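Local coordinates for microtubule-associated serine/threonine-protein kinase 3 (Homo sapiens, PDB 3KHF) that probably phosphorylates serine and threonine residues of target proteins and carries a PDZ domain, a module that commonly binds C-terminal peptide tails, at residues Pro4-His9 against Leu87-Leu92. Residues are numbered along the deposited sequence; the frame is centred on the assembly and turned at random.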
ATOM      1  N   PRO A   4      -1.169   7.759  13.028  1.00 17.72           N
ATOM      2  CA  PRO A   4      -1.407   8.804  12.018  1.00 16.15           C
ATOM      3  C   PRO A   4      -1.062   8.295  10.628  1.00 14.13           C
ATOM      4  O   PRO A   4      -0.290   7.345  10.475  1.00 14.18           O
ATOM      5  CB  PRO A   4      -0.443   9.916  12.432  1.00 16.77           C
ATOM      6  CG  PRO A   4       0.674   9.190  13.090  1.00 18.85           C
ATOM      7  CD  PRO A   4       0.006   8.076  13.863  1.00 19.03           C
ATOM      8  N   PRO A   5      -1.615   8.934   9.602  1.00 11.01           N
ATOM      9  CA  PRO A   5      -1.279   8.534   8.261  1.00  9.79           C
ATOM     10  C   PRO A   5       0.123   8.945   7.868  1.00  8.79           C
ATOM     11  O   PRO A   5       0.638   9.955   8.318  1.00  9.18           O
ATOM     12  CB  PRO A   5      -2.305   9.276   7.416  1.00 10.45           C
ATOM     13  CG  PRO A   5      -2.615  10.470   8.197  1.00 13.30           C
ATOM     14  CD  PRO A   5      -2.554  10.063   9.625  1.00 11.91           C
ATOM     15  N   ILE A   6       0.740   8.150   7.010  1.00  8.28           N
ATOM     16  CA  ILE A   6       1.987   8.518   6.398  1.00  7.98           C
ATOM     17  C   ILE A   6       1.709   9.515   5.292  1.00  8.37           C
ATOM     18  O   ILE A   6       0.873   9.268   4.414  1.00 10.44           O
ATOM     19  CB  ILE A   6       2.688   7.284   5.786  1.00  8.65           C
ATOM     20  CG1 ILE A   6       2.964   6.211   6.834  1.00  9.56           C
ATOM     21  CG2 ILE A   6       3.968   7.691   5.119  1.00 10.52           C
ATOM     22  CD1 ILE A   6       3.492   4.936   6.297  1.00 11.74           C
ATOM     23  N   VAL A   7       2.358  10.674   5.337  1.00  8.59           N
ATOM     24  CA  VAL A   7       2.141  11.701   4.336  1.00  9.37           C
ATOM     25  C   VAL A   7       3.422  11.801   3.525  1.00 10.36           C
ATOM     26  O   VAL A   7       4.473  12.197   4.034  1.00 11.46           O
ATOM     27  CB  VAL A   7       1.700  13.051   4.957  1.00 10.33           C
ATOM     28  CG1 VAL A   7       1.516  14.051   3.853  1.00 13.09           C
ATOM     29  CG2 VAL A   7       0.406  12.882   5.730  1.00 11.14           C
ATOM     30  N   ILE A   8       3.322  11.401   2.266  1.00 11.36           N
ATOM     31  CA  ILE A   8       4.439  11.388   1.319  1.00 12.24           C
ATOM     32  C   ILE A   8       4.395  12.651   0.461  1.00 13.91           C
ATOM     33  O   ILE A   8       3.313  13.081   0.064  1.00 14.97           O
ATOM     34  CB  ILE A   8       4.338  10.140   0.412  1.00 12.28           C
ATOM     35  CG1 ILE A   8       4.454   8.867   1.238  1.00 13.02           C
ATOM     36  CG2 ILE A   8       5.418  10.135  -0.699  1.00 14.16           C
ATOM     37  CD1 ILE A   8       4.091   7.628   0.459  1.00 13.89           C
ATOM     38  N   HIS A   9       5.569  13.228   0.193  1.00 14.72           N
ATOM     39  CA  HIS A   9       5.749  14.416  -0.675  0.70 16.36           C
ATOM     40  C   HIS A   9       6.640  13.977  -1.832  1.00 16.45           C
ATOM     41  O   HIS A   9       7.812  13.832  -1.619  1.00 16.41           O
ATOM     42  CB  HIS A   9       6.443  15.523   0.171  0.70 16.87           C
ATOM     43  CG  HIS A   9       6.917  16.745  -0.584  0.70 17.53           C
ATOM     44  ND1 HIS A   9       6.403  17.143  -1.799  0.70 20.52           N
ATOM     45  CD2 HIS A   9       7.831  17.690  -0.241  0.70 19.08           C
ATOM     46  CE1 HIS A   9       6.991  18.267  -2.177  0.70 20.17           C
ATOM     47  NE2 HIS A   9       7.867  18.614  -1.254  0.70 21.08           N
ATOM     48  N   LEU A  87      -1.385   7.968   3.356  1.00 10.75           N
ATOM     49  CA  LEU A  87      -1.656   6.541   3.403  1.00 10.25           C
ATOM     50  C   LEU A  87      -1.826   6.097   4.837  1.00  9.92           C
ATOM     51  O   LEU A  87      -0.908   6.306   5.645  1.00 11.05           O
ATOM     52  CB  LEU A  87      -0.482   5.754   2.820  1.00 10.62           C
ATOM     53  CG  LEU A  87      -0.132   6.049   1.357  1.00 10.89           C
ATOM     54  CD1 LEU A  87       1.099   5.259   0.969  1.00 13.40           C
ATOM     55  CD2 LEU A  87      -1.270   5.754   0.389  1.00 12.64           C
ATOM     56  N   ARG A  88      -2.939   5.431   5.156  1.00  9.86           N
ATOM     57  CA  ARG A  88      -3.070   4.712   6.408  1.00 10.66           C
ATOM     58  C   ARG A  88      -2.632   3.289   6.169  1.00 10.09           C
ATOM     59  O   ARG A  88      -3.061   2.667   5.191  1.00  9.86           O
ATOM     60  CB  ARG A  88      -4.480   4.749   6.959  1.00 10.95           C
ATOM     61  CG  ARG A  88      -4.862   6.111   7.465  1.00 13.57           C
ATOM     62  CD  ARG A  88      -6.242   6.150   8.098  1.00 15.93           C
ATOM     63  NE  ARG A  88      -6.386   5.194   9.174  1.00 19.43           N
ATOM     64  CZ  ARG A  88      -7.553   4.775   9.662  1.00 22.86           C
ATOM     65  NH1 ARG A  88      -8.703   5.245   9.182  1.00 25.10           N
ATOM     66  NH2 ARG A  88      -7.568   3.877  10.637  1.00 25.21           N
ATOM     67  N   THR A  89      -1.767   2.790   7.035  1.00 10.01           N
ATOM     68  CA  THR A  89      -1.201   1.464   6.904  1.00 11.13           C
ATOM     69  C   THR A  89      -1.160   0.710   8.214  1.00 11.78           C
ATOM     70  O   THR A  89      -1.152   1.310   9.303  1.00 14.71           O
ATOM     71  CB  THR A  89       0.246   1.513   6.398  1.00 12.45           C
ATOM     72  OG1 THR A  89       1.107   2.050   7.411  1.00 16.37           O
ATOM     73  CG2 THR A  89       0.352   2.360   5.146  1.00 13.13           C
ATOM     74  N   THR A  90      -1.062  -0.610   8.112  1.00 11.60           N
ATOM     75  CA  THR A  90      -0.900  -1.467   9.267  1.00 12.58           C
ATOM     76  C   THR A  90       0.050  -2.622   8.912  1.00 12.32           C
ATOM     77  O   THR A  90      -0.021  -3.165   7.822  1.00 12.29           O
ATOM     78  CB  THR A  90      -2.287  -1.900   9.784  1.00 15.31           C
ATOM     79  OG1 THR A  90      -2.138  -2.532  11.055  1.00 18.11           O
ATOM     80  CG2 THR A  90      -2.989  -2.778   8.797  1.00 16.97           C
ATOM     81  N   ALA A  91       0.932  -2.986   9.841  1.00 13.71           N
ATOM     82  CA  ALA A  91       1.886  -4.077   9.635  1.00 14.08           C
ATOM     83  C   ALA A  91       1.943  -4.934  10.893  1.00 13.87           C
ATOM     84  O   ALA A  91       1.796  -4.438  11.997  1.00 16.43           O
ATOM     85  CB  ALA A  91       3.258  -3.529   9.347  1.00 15.66           C
ATOM     86  N   LEU A  92       2.139  -6.223  10.715  1.00 13.81           N
ATOM     87  CA  LEU A  92       2.503  -7.136  11.805  1.00 15.78           C
ATOM     88  C   LEU A  92       4.023  -7.157  11.880  1.00 16.89           C
ATOM     89  O   LEU A  92       4.632  -6.153  12.223  1.00 19.27           O
ATOM     90  CB  LEU A  92       1.953  -8.515  11.532  1.00 16.50           C
ATOM     91  CG  LEU A  92       0.454  -8.399  11.526  1.00 16.28           C
ATOM     92  CD1 LEU A  92      -0.165  -9.738  11.096  1.00 17.94           C
ATOM     93  CD2 LEU A  92      -0.078  -7.976  12.884  1.00 19.66           C
TER
HETATM   94  O   HOH W   1      -1.171   4.869   9.308  1.00 19.43           O
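The side chain of I6 lies across that of T89, the two at about a right angle, with I6 CD1 3.9 Å from T89 OG1. CG1 of I6 stands anti to the carbonyl carbon (chi1 -59°), and the extended chi2 (173°) carries CD1 on to the threonine. Two residues on, I8 meets L87 through methyl tips, CD1 to CD1 at 3.9 Å, and both chains continue inward, I8 onto P46 and A50 of helix 46-50, L87 onto I61 of strand 57-61. On the exposed side P5 CB rests 4.1 Å from R88 CG. Between these side-chain contacts the backbones of I6 and L87 form an antiparallel hydrogen-bonded pair. L87 N donates to I6 O at 2.8 Å, nearly straight (168°) and in the carbonyl plane; the return bond, I6 N to L87 O, is as short but more bent, its donor tilted from the plane. At the P4 end the chain leaves the ladder, and a water bridges the gap, donating to P4 O at 2.9 Å and accepting from T89 N at 3.1 Å; in the other direction pairing continues between I8 and I85. The arrangement illustrates how a PDZ domain adds its first strand to the sheet: it pairs in antiparallel sense beside the last, splayed from it. Reciprocal backbone bonds thus set the register, one water extends the polar link at the P4 end, and isoleucine and leucine methyls tie the N-terminal strand to the hydrophobic interior.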